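Local coordinates for protein Emp46p (Saccharomyces cerevisiae, PDB 2A6V) that serves as a cargo receptor in glycoprotein secretion, using a lectin-like beta-sandwich domain that recognises carbohydrate independently of calcium and can bind potassium, at residues Leu162-Asn165 / Leu171-Leu174; Ser53-Pro58 / Ala86-Gln91; Leu115-Asp118 / Gly122-Val125. One frame throughout, in Å; residues are numbered along the deposited sequence.

Contact 1 (Leu162-Asn165 / Leu171-Leu174)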
loop_
_atom_site.group_PDB
_atom_site.type_symbol
_atom_site.label_atom_id
_atom_site.label_comp_id
_atom_site.label_asym_id
_atom_site.label_seq_id
_atom_site.Cartn_x
_atom_site.Cartn_y
_atom_site.Cartn_z
ATOM N N LEU A 162 -6.517 7.356 0.380
ATOM C CA LEU A 162 -5.806 8.196 -0.564
ATOM C C LEU A 162 -6.827 8.752 -1.538
ATOM O O LEU A 162 -7.499 7.988 -2.229
ATOM C CB LEU A 162 -4.747 7.374 -1.311
ATOM C CG LEU A 162 -3.851 8.082 -2.340
ATOM C CD1 LEU A 162 -2.598 7.282 -2.623
ATOM C CD2 LEU A 162 -4.587 8.320 -3.625
ATOM N N THR A 163 -6.973 10.073 -1.562
ATOM C CA THR A 163 -7.875 10.736 -2.514
ATOM C C THR A 163 -7.024 11.552 -3.485
ATOM O O THR A 163 -6.078 12.200 -3.075
ATOM C CB THR A 163 -8.951 11.603 -1.784
ATOM O OG1 THR A 163 -8.344 12.511 -0.865
ATOM C CG2 THR A 163 -9.812 10.788 -0.915
ATOM N N TYR A 164 -7.334 11.500 -4.776
ATOM C CA TYR A 164 -6.511 12.165 -5.766
ATOM C C TYR A 164 -7.408 12.754 -6.832
ATOM O O TYR A 164 -8.223 12.052 -7.412
ATOM C CB TYR A 164 -5.512 11.189 -6.388
ATOM C CG TYR A 164 -4.795 11.725 -7.595
ATOM C CD1 TYR A 164 -3.943 12.826 -7.514
ATOM C CD2 TYR A 164 -4.986 11.154 -8.832
ATOM C CE1 TYR A 164 -3.290 13.305 -8.644
ATOM C CE2 TYR A 164 -4.339 11.630 -9.957
ATOM C CZ TYR A 164 -3.504 12.698 -9.869
ATOM O OH TYR A 164 -2.863 13.139 -11.017
ATOM N N ASN A 165 -7.257 14.052 -7.064
ATOM C CA ASN A 165 -8.134 14.783 -7.974
ATOM C C ASN A 165 -7.313 15.624 -8.936
ATOM O O ASN A 165 -6.948 16.737 -8.611
ATOM C CB ASN A 165 -9.100 15.664 -7.193
ATOM C CG ASN A 165 -10.123 16.328 -8.089
ATOM O OD1 ASN A 165 -10.163 16.077 -9.287
ATOM N ND2 ASN A 165 -10.956 17.152 -7.503
ATOM N N LEU A 171 -4.430 17.527 -6.509
ATOM C CA LEU A 171 -4.438 17.421 -5.061
ATOM C C LEU A 171 -4.566 15.948 -4.677
ATOM O O LEU A 171 -5.524 15.293 -5.052
ATOM C CB LEU A 171 -5.576 18.227 -4.456
ATOM C CG LEU A 171 -5.629 18.258 -2.931
ATOM C CD1 LEU A 171 -4.361 18.853 -2.312
ATOM C CD2 LEU A 171 -6.850 18.989 -2.453
ATOM N N LEU A 172 -3.576 15.466 -3.937
ATOM C CA LEU A 172 -3.594 14.153 -3.308
ATOM C C LEU A 172 -3.622 14.356 -1.796
ATOM O O LEU A 172 -2.781 15.069 -1.230
ATOM C CB LEU A 172 -2.358 13.369 -3.705
ATOM C CG LEU A 172 -2.388 11.891 -3.306
ATOM C CD1 LEU A 172 -1.632 11.078 -4.315
ATOM C CD2 LEU A 172 -1.814 11.684 -1.883
ATOM N N LYS A 173 -4.607 13.753 -1.141
ATOM C CA LYS A 173 -4.712 13.750 0.302
ATOM C C LYS A 173 -4.566 12.326 0.814
ATOM O O LYS A 173 -5.123 11.394 0.248
ATOM C CB LYS A 173 -6.073 14.292 0.721
ATOM C CG LYS A 173 -6.291 14.440 2.180
ATOM C CD LYS A 173 -7.413 15.440 2.444
ATOM C CE LYS A 173 -8.757 14.850 2.144
ATOM N NZ LYS A 173 -9.819 15.827 2.521
ATOM N N LEU A 174 -3.834 12.176 1.896
ATOM C CA LEU A 174 -3.643 10.884 2.514
ATOM C C LEU A 174 -4.111 10.990 3.935
ATOM O O LEU A 174 -3.528 11.741 4.729
ATOM C CB LEU A 174 -2.162 10.501 2.455
ATOM C CG LEU A 174 -1.771 9.043 2.685
ATOM C CD1 LEU A 174 -2.003 8.622 4.072
ATOM C CD2 LEU A 174 -2.480 8.118 1.685
#
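In the beta hairpin formed by strands 158-165 and 171-176, Leu162-Asn165 pairs antiparallel with Leu171-Leu174 in one of the two sheets of the legume-lectin-like sandwich. Thr163 and Lys173 form a hydrogen-bonded pair: Thr163 N donates to Lys173 O at 2.9 Å, and Lys173 N returns a bond to Thr163 O at 2.9 Å. Nearer the turn, Asn165 N reaches Leu171 O at 2.9 Å, while the return bond from Leu171 N to Asn165 O is weak.

The two faces differ in chemistry. One, carrying Leu162, Tyr164, Leu172 and Leu174, is apolar where the strands meet. The CD2 branch of Leu174 comes up against CB of Leu162 at 3.8 Å, and the end of Leu162 runs slantwise past that of Leu172, with Leu162 CD2 4.1 Å from Leu172 CD1. Tyr164 lies across Leu172 at about a right angle, its CD1 4.2 Å from Leu172 CB; the phenol OH is hydrogen-bonded to His170 in the connecting turn. The other face is mixed, with Asn165, Leu171 and Lys173 partly exposed, and there Thr163 and Lys173 run side by side. With chi1 at 53°, Thr163 OG1 sits between its own backbone N and carbonyl carbon, which brings it 3.3 Å from Lys173 CB.

Ile113 of the opposing sheet touches both Leu162 and Leu174. The backbone N and O atoms of Thr163 and Lys173 bond each other, and the face of Leu162, Leu172, Leu174 and the Tyr164 ring packs as an apolar surface of the sandwich core.

Contact 2 (Ser53-Pro58 / Ala86-Gln91)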
loop_
_atom_site.group_PDB
_atom_site.type_symbol
_atom_site.label_atom_id
_atom_site.label_comp_id
_atom_site.label_asym_id
_atom_site.label_seq_id
_atom_site.Cartn_x
_atom_site.Cartn_y
_atom_site.Cartn_z
ATOM N N SER A 53 2.667 -9.957 -0.920
ATOM C CA SER A 53 2.124 -8.835 -1.688
ATOM C C SER A 53 0.791 -9.156 -2.310
ATOM O O SER A 53 0.459 -10.327 -2.528
ATOM C CB SER A 53 3.096 -8.383 -2.789
ATOM O OG SER A 53 3.441 -9.448 -3.670
ATOM N N LEU A 54 0.015 -8.115 -2.556
ATOM C CA LEU A 54 -1.247 -8.178 -3.274
ATOM C C LEU A 54 -1.189 -7.101 -4.321
ATOM O O LEU A 54 -1.061 -5.936 -3.991
ATOM C CB LEU A 54 -2.445 -7.947 -2.359
ATOM C CG LEU A 54 -2.625 -9.004 -1.283
ATOM C CD1 LEU A 54 -3.546 -8.498 -0.215
ATOM C CD2 LEU A 54 -3.159 -10.291 -1.885
ATOM N N TRP A 55 -1.295 -7.485 -5.578
ATOM C CA TRP A 55 -1.302 -6.521 -6.674
ATOM C C TRP A 55 -2.535 -6.712 -7.546
ATOM O O TRP A 55 -2.903 -7.835 -7.887
ATOM C CB TRP A 55 -0.049 -6.683 -7.541
ATOM C CG TRP A 55 1.219 -6.177 -6.935
ATOM C CD1 TRP A 55 2.160 -6.899 -6.276
ATOM C CD2 TRP A 55 1.693 -4.832 -6.978
ATOM N NE1 TRP A 55 3.198 -6.081 -5.903
ATOM C CE2 TRP A 55 2.935 -4.805 -6.326
ATOM C CE3 TRP A 55 1.200 -3.643 -7.533
ATOM C CZ2 TRP A 55 3.671 -3.638 -6.178
ATOM C CZ3 TRP A 55 1.946 -2.473 -7.382
ATOM C CH2 TRP A 55 3.169 -2.495 -6.725
ATOM N N LEU A 56 -3.198 -5.624 -7.904
ATOM C CA LEU A 56 -4.250 -5.706 -8.923
ATOM C C LEU A 56 -3.629 -6.000 -10.280
ATOM O O LEU A 56 -2.639 -5.384 -10.673
ATOM C CB LEU A 56 -5.059 -4.412 -8.996
ATOM C CG LEU A 56 -6.218 -4.353 -8.028
ATOM C CD1 LEU A 56 -6.572 -2.915 -7.737
ATOM C CD2 LEU A 56 -7.444 -5.113 -8.583
ATOM N N LYS A 57 -4.197 -6.966 -10.992
ATOM C CA LYS A 57 -3.725 -7.326 -12.332
ATOM C C LYS A 57 -3.988 -6.205 -13.368
ATOM O O LYS A 57 -3.059 -5.795 -14.055
ATOM C CB LYS A 57 -4.335 -8.655 -12.796
ATOM C CG LYS A 57 -3.860 -9.899 -12.045
ATOM C CD LYS A 57 -4.563 -11.174 -12.569
ATOM C CE LYS A 57 -4.311 -12.359 -11.650
ATOM N NZ LYS A 57 -5.164 -13.554 -12.029
ATOM N N PRO A 58 -5.206 -5.682 -13.459
ATOM C CA PRO A 58 -5.470 -4.632 -14.454
ATOM C C PRO A 58 -4.848 -3.315 -14.013
ATOM O O PRO A 58 -4.894 -2.984 -12.829
ATOM C CB PRO A 58 -6.987 -4.515 -14.448
ATOM C CG PRO A 58 -7.405 -4.930 -13.100
ATOM C CD PRO A 58 -6.399 -5.956 -12.655
ATOM N N ALA A 86 4.068 -1.441 2.782
ATOM C CA ALA A 86 4.054 -0.450 1.704
ATOM C C ALA A 86 2.784 -0.504 0.888
ATOM O O ALA A 86 2.242 -1.593 0.643
ATOM C CB ALA A 86 5.278 -0.619 0.799
ATOM N N PHE A 87 2.319 0.662 0.455
ATOM C CA PHE A 87 1.218 0.797 -0.484
ATOM C C PHE A 87 1.748 1.501 -1.707
ATOM O O PHE A 87 2.386 2.543 -1.568
ATOM C CB PHE A 87 0.078 1.571 0.163
ATOM C CG PHE A 87 -0.463 0.881 1.360
ATOM C CD1 PHE A 87 -1.400 -0.132 1.218
ATOM C CD2 PHE A 87 -0.028 1.210 2.633
ATOM C CE1 PHE A 87 -1.880 -0.795 2.328
ATOM C CE2 PHE A 87 -0.507 0.549 3.734
ATOM C CZ PHE A 87 -1.441 -0.465 3.584
ATOM N N TRP A 88 1.447 0.959 -2.878
ATOM C CA TRP A 88 2.103 1.337 -4.109
ATOM C C TRP A 88 1.117 1.829 -5.159
ATOM O O TRP A 88 0.018 1.260 -5.326
ATOM C CB TRP A 88 2.802 0.134 -4.719
ATOM C CG TRP A 88 3.787 -0.559 -3.867
ATOM C CD1 TRP A 88 3.539 -1.616 -3.057
ATOM C CD2 TRP A 88 5.189 -0.278 -3.741
ATOM N NE1 TRP A 88 4.689 -2.014 -2.424
ATOM C CE2 TRP A 88 5.718 -1.204 -2.827
ATOM C CE3 TRP A 88 6.055 0.659 -4.320
ATOM C CZ2 TRP A 88 7.074 -1.230 -2.480
ATOM C CZ3 TRP A 88 7.406 0.639 -3.956
ATOM C CH2 TRP A 88 7.888 -0.302 -3.044
ATOM N N LEU A 89 1.531 2.868 -5.868
ATOM C CA LEU A 89 0.967 3.241 -7.159
ATOM C C LEU A 89 2.167 3.325 -8.099
ATOM O O LEU A 89 3.019 4.187 -7.903
ATOM C CB LEU A 89 0.257 4.600 -7.081
ATOM C CG LEU A 89 -0.920 4.754 -6.129
ATOM C CD1 LEU A 89 -1.536 6.136 -6.311
ATOM C CD2 LEU A 89 -1.972 3.708 -6.360
ATOM N N LYS A 90 2.276 2.428 -9.074
ATOM C CA LYS A 90 3.472 2.360 -9.929
ATOM C C LYS A 90 3.113 2.382 -11.416
ATOM O O LYS A 90 2.067 1.893 -11.813
ATOM C CB LYS A 90 4.262 1.092 -9.609
ATOM C CG LYS A 90 4.847 1.071 -8.204
ATOM C CD LYS A 90 6.160 0.288 -8.058
ATOM C CE LYS A 90 6.149 -1.016 -8.811
ATOM N NZ LYS A 90 7.424 -1.736 -8.644
ATOM N N GLN A 91 3.987 2.969 -12.230
ATOM C CA GLN A 91 3.784 3.028 -13.684
ATOM C C GLN A 91 5.001 2.482 -14.407
ATOM O O GLN A 91 6.042 2.233 -13.797
ATOM C CB GLN A 91 3.483 4.464 -14.138
ATOM C CG GLN A 91 4.570 5.473 -13.799
ATOM C CD GLN A 91 4.361 6.823 -14.461
ATOM O OE1 GLN A 91 3.418 7.006 -15.244
ATOM N NE2 GLN A 91 5.239 7.773 -14.154
#
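Both Trp55 and Trp88 turn CG anti to the carbonyl carbon (chi1 -74° and -56°), and with each indole set roughly crosswise to its CA-CB bond, the two lean together from strands that are not neighbours in their sheet, one of the two antiparallel sheets of the legume-lectin-like sandwich. Strand 196-202 runs between 51-56 and 84-90, and the CA atoms of the two tryptophans stay 8.9 Å apart, so the side chains alone close the gap.

The six-membered ring of Trp55 lies over one face of the Trp88 indole at its five-membered end. The planes are inclined by 30° and slid apart, with centroids 4.9 Å from each other, so overlap is slight. Trp55 CH2 comes down close to the root of the second indole, 3.3 Å from Trp88 CB, while Trp55 CZ2 stands 3.7 Å from Trp88 CD1. Lys90, its chain bent at chi3, adds its CE methylene 3.9 Å from Trp55 CH2.

Polar ends are tied to other residues: Trp88 NE1 is hydrogen-bonded to Ser200, and Lys90 NZ to Ser104. Arg196, on the intervening strand, makes a cation-pi contact with Trp55, and Phe108 meets Trp88 edge-to-face. What joins the two segments is therefore dispersion between carbon surfaces; the bond to Ser200 is consistent with a fixed rotation of the Trp88 indole, and the nearby arginine probably polarises the pi cloud of Trp55.

Contact 3 (Leu115-Asp118 / Gly122-Val125)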
loop_
_atom_site.group_PDB
_atom_site.type_symbol
_atom_site.label_atom_id
_atom_site.label_comp_id
_atom_site.label_asym_id
_atom_site.label_seq_id
_atom_site.Cartn_x
_atom_site.Cartn_y
_atom_site.Cartn_z
ATOM N N LEU A 115 4.625 2.370 5.895
ATOM C CA LEU A 115 4.501 2.264 7.334
ATOM C C LEU A 115 5.682 1.470 7.836
ATOM O O LEU A 115 5.834 0.286 7.509
ATOM C CB LEU A 115 3.208 1.576 7.763
ATOM C CG LEU A 115 1.964 2.451 7.688
ATOM C CD1 LEU A 115 1.643 2.905 6.254
ATOM C CD2 LEU A 115 0.799 1.784 8.307
ATOM N N ARG A 116 6.558 2.119 8.592
ATOM C CA ARG A 116 7.735 1.453 9.140
ATOM C C ARG A 116 8.252 2.257 10.315
ATOM O O ARG A 116 7.674 3.287 10.670
ATOM C CB ARG A 116 8.824 1.283 8.078
ATOM C CG ARG A 116 9.646 2.511 7.737
ATOM C CD ARG A 116 11.058 2.178 7.238
ATOM N NE ARG A 116 11.835 3.385 6.972
ATOM C CZ ARG A 116 13.152 3.467 7.083
ATOM N NH1 ARG A 116 13.871 2.399 7.437
ATOM N NH2 ARG A 116 13.762 4.628 6.849
ATOM N N LEU A 117 9.316 1.756 10.917
ATOM C CA LEU A 117 10.084 2.530 11.882
ATOM C C LEU A 117 11.135 3.286 11.108
ATOM O O LEU A 117 12.196 2.751 10.753
ATOM C CB LEU A 117 10.688 1.615 12.938
ATOM C CG LEU A 117 9.706 0.674 13.633
ATOM C CD1 LEU A 117 10.348 -0.030 14.764
ATOM C CD2 LEU A 117 8.476 1.393 14.104
ATOM N N ASP A 118 10.810 4.518 10.770
ATOM C CA ASP A 118 11.748 5.343 10.055
ATOM C C ASP A 118 12.955 5.594 10.953
ATOM O O ASP A 118 12.834 5.639 12.167
ATOM C CB ASP A 118 11.077 6.641 9.648
ATOM C CG ASP A 118 12.021 7.575 8.964
ATOM O OD1 ASP A 118 12.193 7.486 7.747
ATOM O OD2 ASP A 118 12.647 8.435 9.602
ATOM N N GLY A 122 10.906 7.342 13.653
ATOM C CA GLY A 122 10.291 6.189 14.257
ATOM C C GLY A 122 9.002 5.829 13.529
ATOM O O GLY A 122 8.882 5.996 12.324
ATOM N N GLU A 123 8.051 5.359 14.316
ATOM C CA GLU A 123 6.785 4.793 13.850
ATOM C C GLU A 123 6.002 5.836 13.056
ATOM O O GLU A 123 5.604 6.876 13.586
ATOM C CB GLU A 123 6.025 4.333 15.072
ATOM C CG GLU A 123 5.120 3.165 14.842
ATOM C CD GLU A 123 4.553 2.569 16.122
ATOM O OE1 GLU A 123 3.644 1.746 15.962
ATOM O OE2 GLU A 123 4.966 2.911 17.264
ATOM N N SER A 124 5.846 5.607 11.760
ATOM C CA SER A 124 5.435 6.661 10.854
ATOM C C SER A 124 4.918 6.173 9.517
ATOM O O SER A 124 5.120 5.000 9.161
ATOM C CB SER A 124 6.621 7.613 10.596
ATOM O OG SER A 124 7.683 6.917 9.970
ATOM N N VAL A 125 4.239 7.083 8.804
ATOM C CA VAL A 125 3.965 7.010 7.388
ATOM C C VAL A 125 4.964 7.930 6.705
ATOM O O VAL A 125 5.064 9.105 7.051
ATOM C CB VAL A 125 2.517 7.485 7.054
ATOM C CG1 VAL A 125 2.243 7.419 5.577
ATOM C CG2 VAL A 125 1.494 6.680 7.803
#
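Gly122 O is gripped by two donors: Ser124 OG at 2.8 Å, from within its own segment, and Asp118 N at 2.9 Å, from across a tight beta hairpin. They approach differently. The serine hydroxyl is tilted only 18° from the carbonyl plane, whereas the Asp118 amide stands well above that plane. A chi1 of 62° puts Ser124 OG between its own backbone N and carbonyl carbon, from where it reaches back to Gly122 O. The hairpin connects strand 111-115 to strand 124-131 in the lectin sandwich, and the chain turns a corner on each arm, at Arg116 and at Glu123.

Gly122 N also donates to Asp118 O, at 3.0 Å, which closes the pair next to the turn. Glycine suits the positive phi of 72° at this position. Farther from the turn, Arg116 and Ser124 exchange backbone bonds; that from Ser124 N to Arg116 O is 3.1 Å.

Leu115 and Val125 lie side by side on one face, as do Leu117 and Glu123, where Leu117 CD2 rests 3.9 Å from Glu123 CG. Glu123 forms a salt bridge to Arg78, and Arg116 NH2 pairs chiefly with Asp119. The salt bridge from Arg116 NH2 to Asp118 OD1, at 3.4 Å, is long and its hydrogen bond weak; the guanidinium has Asp118 CA over one face.

Asp118 OD2 accepts from the backbone N of Lys120 and Leu121, so this carboxylate ties down the turn, and its side chain lies about 5 Å from a bound potassium ion and touches Tyr128, one of that ion's ligands. Across the hairpin, Asp118 CB lies 3.4 Å from Ser124 OG.

Contacts 2 and 3 reach the same sheet, with Phe87 CE2 touching Leu115 CD1 at 4.1 Å although the centres of the two contacts lie about 20 Å apart. Contact 1 belongs to the facing sheet and meets contact 2 through the core, where Leu162 CD1 packs 4.0 Å from Leu89 CD1. Contacts 1 and 3 do not touch, their nearest atoms being about 5 Å apart. Contact 3 adjoins the potassium ion held by Tyr128; the side chain of Trp88 in contact 2 is about 7 Å from that of Tyr128, and Leu174 in contact 1 is about 12 Å from it. Trp55 of contact 2 has its side chain about 10 Å from a bound potassium ion.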